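Local coordinates for protein fatty acid amide hydrolase (Candida albicans, PDB 6KVR) that probably hydrolyses fatty acid and other monocarboxylic acid amides to the carboxylate and ammonium, as a member of the amidase signature family, at residues A[257-262]-A[269-274]; A[389-394]-A[438-443]; A[485-490]-A[544-549]. All blocks are in the same frame, centred on the assembly; numbering follows the deposited sequence.

Interaction 1 of 3, residues A[257-262]-A[269-274]; sequences SIRAPA and GLRPTT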
# COMPACT_ATOMS: atom_id res chain seq x y z
N SER A 257 12.68 -13.56 7.22
CA SER A 257 13.60 -13.26 8.30
C SER A 257 12.94 -13.15 9.69
O SER A 257 13.68 -12.96 10.66
CB SER A 257 14.37 -11.97 7.99
OG SER A 257 14.98 -12.07 6.70
N ILE A 258 11.62 -13.25 9.83
CA ILE A 258 11.00 -13.48 11.15
C ILE A 258 10.63 -14.95 11.32
O ILE A 258 10.97 -15.58 12.32
CB ILE A 258 9.75 -12.59 11.35
CG1 ILE A 258 10.12 -11.12 11.54
CG2 ILE A 258 8.96 -13.09 12.56
CD1 ILE A 258 8.90 -10.20 11.50
N ARG A 259 9.93 -15.50 10.33
CA ARG A 259 9.37 -16.84 10.47
C ARG A 259 10.45 -17.92 10.54
O ARG A 259 10.32 -18.86 11.32
CB ARG A 259 8.41 -17.07 9.32
CG ARG A 259 7.51 -15.88 9.35
CD ARG A 259 6.30 -16.00 8.56
NE ARG A 259 6.50 -16.42 7.18
CZ ARG A 259 7.15 -15.74 6.26
NH1 ARG A 259 7.83 -14.65 6.55
NH2 ARG A 259 7.07 -16.14 4.99
N ALA A 260 11.52 -17.80 9.73
CA ALA A 260 12.55 -18.85 9.75
C ALA A 260 13.29 -18.91 11.08
O ALA A 260 13.35 -20.01 11.67
CB ALA A 260 13.51 -18.69 8.57
N PRO A 261 13.87 -17.82 11.61
CA PRO A 261 14.52 -17.93 12.92
C PRO A 261 13.58 -18.44 14.01
O PRO A 261 14.01 -19.23 14.86
CB PRO A 261 14.98 -16.49 13.23
CG PRO A 261 14.91 -15.76 11.92
CD PRO A 261 13.91 -16.43 11.08
N ALA A 262 12.32 -18.00 14.00
CA ALA A 262 11.36 -18.53 14.96
C ALA A 262 11.25 -20.05 14.83
O ALA A 262 11.44 -20.78 15.81
CB ALA A 262 9.99 -17.87 14.77
N GLY A 269 6.49 -16.74 15.80
CA GLY A 269 6.78 -15.49 15.12
C GLY A 269 5.70 -15.10 14.13
O GLY A 269 5.15 -15.97 13.44
N LEU A 270 5.41 -13.81 14.03
CA LEU A 270 4.37 -13.32 13.12
C LEU A 270 4.97 -12.40 12.07
O LEU A 270 5.56 -11.37 12.41
CB LEU A 270 3.29 -12.57 13.89
CG LEU A 270 2.26 -11.94 12.96
CD1 LEU A 270 1.49 -13.01 12.18
CD2 LEU A 270 1.30 -11.05 13.76
N ARG A 271 4.80 -12.77 10.80
CA ARG A 271 4.98 -11.82 9.71
C ARG A 271 3.63 -11.16 9.39
O ARG A 271 2.76 -11.79 8.77
CB ARG A 271 5.52 -12.52 8.46
CG ARG A 271 5.82 -11.53 7.33
CD ARG A 271 5.84 -12.13 5.93
NE ARG A 271 4.53 -11.97 5.34
CZ ARG A 271 4.13 -10.96 4.58
NH1 ARG A 271 4.98 -10.04 4.13
NH2 ARG A 271 2.84 -10.86 4.27
N PRO A 272 3.41 -9.92 9.78
CA PRO A 272 2.11 -9.29 9.49
C PRO A 272 2.01 -8.81 8.05
O PRO A 272 3.01 -8.73 7.31
CB PRO A 272 2.04 -8.12 10.48
CG PRO A 272 3.44 -7.93 10.99
CD PRO A 272 4.28 -9.09 10.62
N THR A 273 0.77 -8.55 7.64
CA THR A 273 0.53 -7.89 6.35
C THR A 273 1.28 -6.57 6.33
O THR A 273 1.39 -5.89 7.35
CB THR A 273 -0.97 -7.62 6.13
OG1 THR A 273 -1.76 -8.71 6.60
CG2 THR A 273 -1.25 -7.43 4.63
N THR A 274 1.79 -6.19 5.15
CA THR A 274 2.56 -4.96 5.07
C THR A 274 1.72 -3.77 5.52
O THR A 274 0.49 -3.76 5.41
CB THR A 274 3.07 -4.70 3.65
OG1 THR A 274 1.96 -4.71 2.74
CG2 THR A 274 4.11 -5.76 3.23
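Directly after Ser257, the predicted acyl-ester nucleophile of the amidase signature, the chain turns into helix 259-265, and Ile258, Arg259 and Ala262 settle onto Gly269, Leu270 and Arg271 of strand 268-271. The CA of Gly269 lies 5.5 Å from the CA of Arg259, and the absence of a side chain at Gly269 is what allows Ala262 CB and Ile258 CG2 to sit so close to the strand. The methyl of Ala262 rests on this glycine, CB to Gly269 N at 3.8 Å. The longer branch of Ile258 runs further along the strand, where CD1 meets Leu270 O at 3.7 Å. These are aliphatic contacts against peptide groups, and no hydrogen bond joins the segments.

The two arginines meet differently. Arg271 holds CG anti to its own N (chi1 -176°), and this carries its chain alongside Arg259. There its CD lies over one face of the Arg259 guanidinium, 3.3 Å from Arg259 NH1, while CB touches Arg259 CD at 3.6 Å. Both chains bend at chi3, and the guanidinium planes stand 71° apart: NH1 of Arg259 comes to the edge of the other group, near its plane, with 4.4 Å between that NH1 and Arg271 NE. Each guanidinium also has a carboxylate partner, Asp253 for Arg259 and Asp491 for Arg271, which probably offsets their closeness. Arg259 NE probably donates to Gln544 OE1, and Phe492 O takes a further bond from Arg271 NH2.

The side chain of Ile258 lies about 7 Å from that of Lys158 and about 8 Å from that of Ser233, both predicted charge-relay residues. The arrangement is characteristic of the amidase signature fold, in which the nucleophile-bearing loop and the short helix after it lie against the central mixed sheet, next to a Ser-Ser-Lys catalytic centre.

Interaction 2 of 3, residues A[389-394]-A[438-443]; sequences YETVHK and RELNVT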
# COMPACT_ATOMS: atom_id res chain seq x y z
N TYR A 389 8.64 -17.75 -7.16
CA TYR A 389 10.02 -17.78 -6.67
C TYR A 389 10.93 -16.94 -7.54
O TYR A 389 11.71 -16.12 -7.04
CB TYR A 389 10.52 -19.23 -6.61
CG TYR A 389 11.96 -19.36 -6.16
CD1 TYR A 389 12.29 -19.34 -4.81
CD2 TYR A 389 12.99 -19.51 -7.09
CE1 TYR A 389 13.61 -19.48 -4.38
CE2 TYR A 389 14.33 -19.64 -6.67
CZ TYR A 389 14.63 -19.62 -5.32
OH TYR A 389 15.95 -19.74 -4.90
N GLU A 390 10.82 -17.10 -8.87
CA GLU A 390 11.67 -16.35 -9.79
C GLU A 390 11.35 -14.87 -9.76
O GLU A 390 12.27 -14.03 -9.81
CB GLU A 390 11.49 -16.87 -11.22
CG GLU A 390 12.34 -18.09 -11.53
CD GLU A 390 11.79 -18.92 -12.69
OE1 GLU A 390 12.27 -20.06 -12.88
OE2 GLU A 390 10.90 -18.43 -13.42
N THR A 391 10.07 -14.51 -9.69
CA THR A 391 9.73 -13.09 -9.69
C THR A 391 10.25 -12.41 -8.43
O THR A 391 10.84 -11.33 -8.51
CB THR A 391 8.21 -12.90 -9.81
OG1 THR A 391 7.75 -13.52 -11.02
CG2 THR A 391 7.88 -11.40 -9.87
N VAL A 392 10.06 -13.02 -7.27
CA VAL A 392 10.47 -12.33 -6.06
C VAL A 392 11.99 -12.26 -5.97
O VAL A 392 12.56 -11.25 -5.53
CB VAL A 392 9.85 -12.97 -4.80
CG1 VAL A 392 10.59 -14.25 -4.36
CG2 VAL A 392 9.78 -11.91 -3.68
N HIS A 393 12.69 -13.29 -6.46
CA HIS A 393 14.15 -13.22 -6.41
C HIS A 393 14.71 -12.23 -7.42
O HIS A 393 15.77 -11.64 -7.17
CB HIS A 393 14.76 -14.61 -6.57
CG HIS A 393 14.69 -15.41 -5.30
ND1 HIS A 393 13.50 -15.77 -4.72
CD2 HIS A 393 15.66 -15.80 -4.44
CE1 HIS A 393 13.74 -16.41 -3.58
NE2 HIS A 393 15.04 -16.44 -3.39
N LYS A 394 14.03 -12.01 -8.56
CA LYS A 394 14.43 -10.93 -9.44
C LYS A 394 14.25 -9.59 -8.74
O LYS A 394 15.10 -8.70 -8.85
CB LYS A 394 13.63 -10.95 -10.74
CG LYS A 394 13.99 -12.05 -11.74
CD LYS A 394 13.10 -11.90 -12.99
CE LYS A 394 13.26 -13.06 -13.98
NZ LYS A 394 11.97 -13.31 -14.72
N ARG A 438 8.04 -2.70 -13.56
CA ARG A 438 6.58 -2.67 -13.54
C ARG A 438 5.96 -4.00 -13.98
O ARG A 438 4.93 -4.42 -13.43
CB ARG A 438 6.07 -1.52 -14.42
CG ARG A 438 6.35 -0.16 -13.83
CD ARG A 438 5.61 0.91 -14.62
NE ARG A 438 6.08 2.24 -14.25
CZ ARG A 438 5.79 3.34 -14.92
NH1 ARG A 438 4.99 3.30 -15.98
NH2 ARG A 438 6.31 4.50 -14.54
N GLU A 439 6.59 -4.69 -14.94
CA GLU A 439 6.10 -6.01 -15.34
C GLU A 439 6.20 -7.02 -14.20
O GLU A 439 5.30 -7.86 -14.03
CB GLU A 439 6.87 -6.51 -16.56
CG GLU A 439 6.42 -5.88 -17.89
CD GLU A 439 7.34 -6.25 -19.02
OE1 GLU A 439 8.17 -7.17 -18.83
OE2 GLU A 439 7.26 -5.62 -20.10
N LEU A 440 7.27 -6.96 -13.39
CA LEU A 440 7.32 -7.83 -12.21
C LEU A 440 6.16 -7.52 -11.25
O LEU A 440 5.58 -8.44 -10.66
CB LEU A 440 8.65 -7.68 -11.48
CG LEU A 440 9.96 -7.98 -12.21
CD1 LEU A 440 11.13 -7.64 -11.30
CD2 LEU A 440 10.04 -9.45 -12.71
N ASN A 441 5.81 -6.24 -11.08
CA ASN A 441 4.67 -5.83 -10.27
C ASN A 441 3.37 -6.44 -10.79
O ASN A 441 2.49 -6.81 -9.99
CB ASN A 441 4.53 -4.29 -10.27
CG ASN A 441 5.64 -3.59 -9.50
OD1 ASN A 441 6.35 -4.20 -8.69
ND2 ASN A 441 5.78 -2.29 -9.76
N VAL A 442 3.20 -6.47 -12.11
CA VAL A 442 2.00 -7.04 -12.72
C VAL A 442 1.90 -8.52 -12.37
O VAL A 442 0.84 -9.01 -11.96
CB VAL A 442 2.00 -6.82 -14.25
CG1 VAL A 442 0.94 -7.71 -14.92
CG2 VAL A 442 1.75 -5.35 -14.60
N THR A 443 3.00 -9.26 -12.53
CA THR A 443 3.05 -10.67 -12.14
C THR A 443 2.66 -10.85 -10.67
O THR A 443 1.88 -11.76 -10.34
CB THR A 443 4.46 -11.22 -12.37
OG1 THR A 443 4.78 -11.12 -13.76
CG2 THR A 443 4.54 -12.64 -11.92
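Tyr389 O, on the helix that brings Thr391 and Lys394 against Leu440, is gripped twice by His393, by the backbone N at 3.1 Å and by the ring ND1 at 3.0 Å. The two donors approach from opposite faces of the carbonyl plane, and the ND1 bond is bent, 130° at the hydrogen. It holds the imidazole over the Tyr389 ring, on the side turned from the partner helix.

Across the interface the packing is mostly aliphatic. With OG1 beside the backbone N (chi1 -58°), Thr391 has CG2 anti to that N, and this methyl meets Leu440, 3.8 Å from its O and 4.1 Å from its CD2. Its OG1 touches Thr443 CG2 at 3.4 Å but bonds back to Leu387 O in its own helix. Lys394 crosses Leu440 at about a right angle, CD to CD2 at 3.9 Å.

The axes of the two short helical segments approach to 10.1 Å and run roughly antiparallel, at 142°. Asn441 ND2 bonds Gly288 O of the second subunit. Helix 385-397 also packs on helix 482-490, whose Ile489 touches Thr391 and Val392; with helix 434-457 the three form a cluster.

Interaction 3 of 3, residues A[485-490]-A[544-549]; sequences SLWNIL and QLSGKR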
# COMPACT_ATOMS: atom_id res chain seq x y z
N SER A 485 9.53 -17.22 1.13
CA SER A 485 9.47 -16.08 0.22
C SER A 485 8.16 -16.03 -0.54
O SER A 485 7.77 -14.95 -1.00
CB SER A 485 10.66 -16.11 -0.75
OG SER A 485 10.57 -17.19 -1.65
N LEU A 486 7.45 -17.16 -0.67
CA LEU A 486 6.14 -17.15 -1.32
C LEU A 486 5.19 -16.18 -0.63
O LEU A 486 4.48 -15.41 -1.29
CB LEU A 486 5.55 -18.56 -1.32
CG LEU A 486 4.10 -18.68 -1.81
CD1 LEU A 486 4.00 -18.29 -3.29
CD2 LEU A 486 3.50 -20.09 -1.53
N TRP A 487 5.15 -16.20 0.70
CA TRP A 487 4.24 -15.31 1.41
C TRP A 487 4.73 -13.87 1.46
O TRP A 487 3.95 -12.97 1.82
CB TRP A 487 3.98 -15.87 2.82
CG TRP A 487 3.64 -17.33 2.70
CD1 TRP A 487 4.40 -18.38 3.10
CD2 TRP A 487 2.47 -17.90 2.06
NE1 TRP A 487 3.77 -19.57 2.79
CE2 TRP A 487 2.59 -19.30 2.14
CE3 TRP A 487 1.34 -17.36 1.44
CZ2 TRP A 487 1.63 -20.17 1.62
CZ3 TRP A 487 0.37 -18.24 0.93
CH2 TRP A 487 0.53 -19.62 1.02
N ASN A 488 5.98 -13.60 1.07
CA ASN A 488 6.40 -12.21 0.92
C ASN A 488 5.88 -11.61 -0.38
O ASN A 488 5.42 -10.46 -0.39
CB ASN A 488 7.92 -12.08 0.97
CG ASN A 488 8.48 -12.46 2.33
OD1 ASN A 488 9.04 -13.54 2.49
ND2 ASN A 488 8.31 -11.59 3.31
N ILE A 489 5.94 -12.36 -1.48
CA ILE A 489 5.46 -11.78 -2.72
C ILE A 489 3.93 -11.71 -2.71
O ILE A 489 3.35 -10.76 -3.23
CB ILE A 489 6.02 -12.53 -3.96
CG1 ILE A 489 5.64 -11.78 -5.24
CG2 ILE A 489 5.51 -13.97 -4.04
CD1 ILE A 489 6.18 -12.42 -6.53
N LEU A 490 3.26 -12.69 -2.09
CA LEU A 490 1.80 -12.59 -1.94
C LEU A 490 1.39 -11.59 -0.87
O LEU A 490 0.26 -11.09 -0.90
CB LEU A 490 1.19 -13.95 -1.61
CG LEU A 490 1.40 -15.09 -2.62
CD1 LEU A 490 0.87 -16.44 -2.10
CD2 LEU A 490 0.76 -14.76 -3.97
N GLN A 544 4.15 -23.00 9.20
CA GLN A 544 3.55 -21.71 8.87
C GLN A 544 2.04 -21.82 8.70
O GLN A 544 1.54 -22.74 8.04
CB GLN A 544 4.14 -21.13 7.60
CG GLN A 544 5.59 -20.77 7.73
CD GLN A 544 6.08 -20.05 6.50
OE1 GLN A 544 6.37 -18.86 6.56
NE2 GLN A 544 6.12 -20.75 5.37
N LEU A 545 1.33 -20.85 9.26
CA LEU A 545 -0.11 -20.65 9.06
C LEU A 545 -0.33 -19.28 8.42
O LEU A 545 -0.09 -18.24 9.05
CB LEU A 545 -0.85 -20.79 10.39
CG LEU A 545 -2.36 -20.98 10.34
CD1 LEU A 545 -2.75 -22.42 10.01
CD2 LEU A 545 -2.92 -20.57 11.68
N SER A 546 -0.79 -19.27 7.17
CA SER A 546 -1.02 -18.04 6.42
C SER A 546 -2.52 -17.77 6.25
O SER A 546 -3.28 -18.67 5.91
CB SER A 546 -0.38 -18.12 5.04
OG SER A 546 0.96 -18.53 5.15
N GLY A 547 -2.92 -16.51 6.44
CA GLY A 547 -4.28 -16.07 6.21
C GLY A 547 -4.38 -15.08 5.06
O GLY A 547 -3.38 -14.68 4.46
N LYS A 548 -5.62 -14.70 4.75
CA LYS A 548 -5.85 -13.69 3.73
C LYS A 548 -5.30 -12.33 4.19
O LYS A 548 -5.13 -12.07 5.39
CB LYS A 548 -7.34 -13.57 3.40
CG LYS A 548 -7.86 -14.67 2.47
CD LYS A 548 -9.38 -14.83 2.59
CE LYS A 548 -9.84 -14.54 4.01
NZ LYS A 548 -11.26 -14.93 4.24
N ARG A 549 -5.04 -11.46 3.22
CA ARG A 549 -4.37 -10.19 3.49
C ARG A 549 -5.19 -9.33 4.45
O ARG A 549 -6.40 -9.15 4.26
CB ARG A 549 -4.15 -9.42 2.18
CG ARG A 549 -3.14 -10.05 1.26
CD ARG A 549 -2.82 -9.12 0.10
NE ARG A 549 -1.83 -8.12 0.47
CZ ARG A 549 -1.83 -6.87 0.02
NH1 ARG A 549 -2.77 -6.43 -0.81
NH2 ARG A 549 -0.86 -6.04 0.40
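Contacts with the indole of Trp487 make up most of this interface, and they come from Ser546 and Gln544 on strand 540-546. Ser546, whose hydroxyl hydrogen-bonds with Thr494 OG1, supplies a CH-pi contact: its CB stands 4.0 Å from the centroid of the six-membered ring, only 9° off the ring normal. The hydroxyl lies over the same face, OG being 3.5 Å from both CD2 and CE2 of Trp487. Leu486 CD2 sits against the opposite face, so the indole is clamped between its own helix and the strand.

Polar groups meet without bonding to each other. The amide of Gln544 arrives at the edge of the indole, NE2 near the ring plane and 3.7 Å from Trp487 NE1, with the two planes turned 75° apart. Both nitrogens are donors; OE1 of this amide faces Arg259, and NE2 is held by two backbone carbonyls, Pro466 O and Tyr483 O.

A third kind of contact sets the aliphatic part of an arginine chain against a backbone carbonyl. Arg549 bends at chi3 (82°) and passes Leu490 O with its CD at 3.8 Å. Its charged end goes further, to a salt bridge with Asp491 and a hydrogen bond to Ser324 O of the second subunit.

Helix 482-490 is thereby fitted onto one face of the mixed sheet. Helices laid on a central mixed sheet are the plan of the amidase signature fold, and here Trp487 makes the joint.

Interactions 1 and 3 are buried and reach the same mixed sheet, their centres about 10 Å apart. They meet directly through Arg259 with Gln544 and through Arg271 with the backbone O of Trp487 and the side chain of Asn488, which ties the surroundings of the predicted nucleophile to helix 482-490. Interaction 2 lies outward, its centre about 24 Å from the centre of the chain and only partly buried; Val392 and Thr391 pack on Ile489 of interaction 3. The chemistry follows the position: paired buried arginines near the active site, an indole faced by a serine between helix and sheet, then threonine, leucine and lysine between two helices at the periphery; the second subunit reaches this contact and also Arg549 of interaction 3.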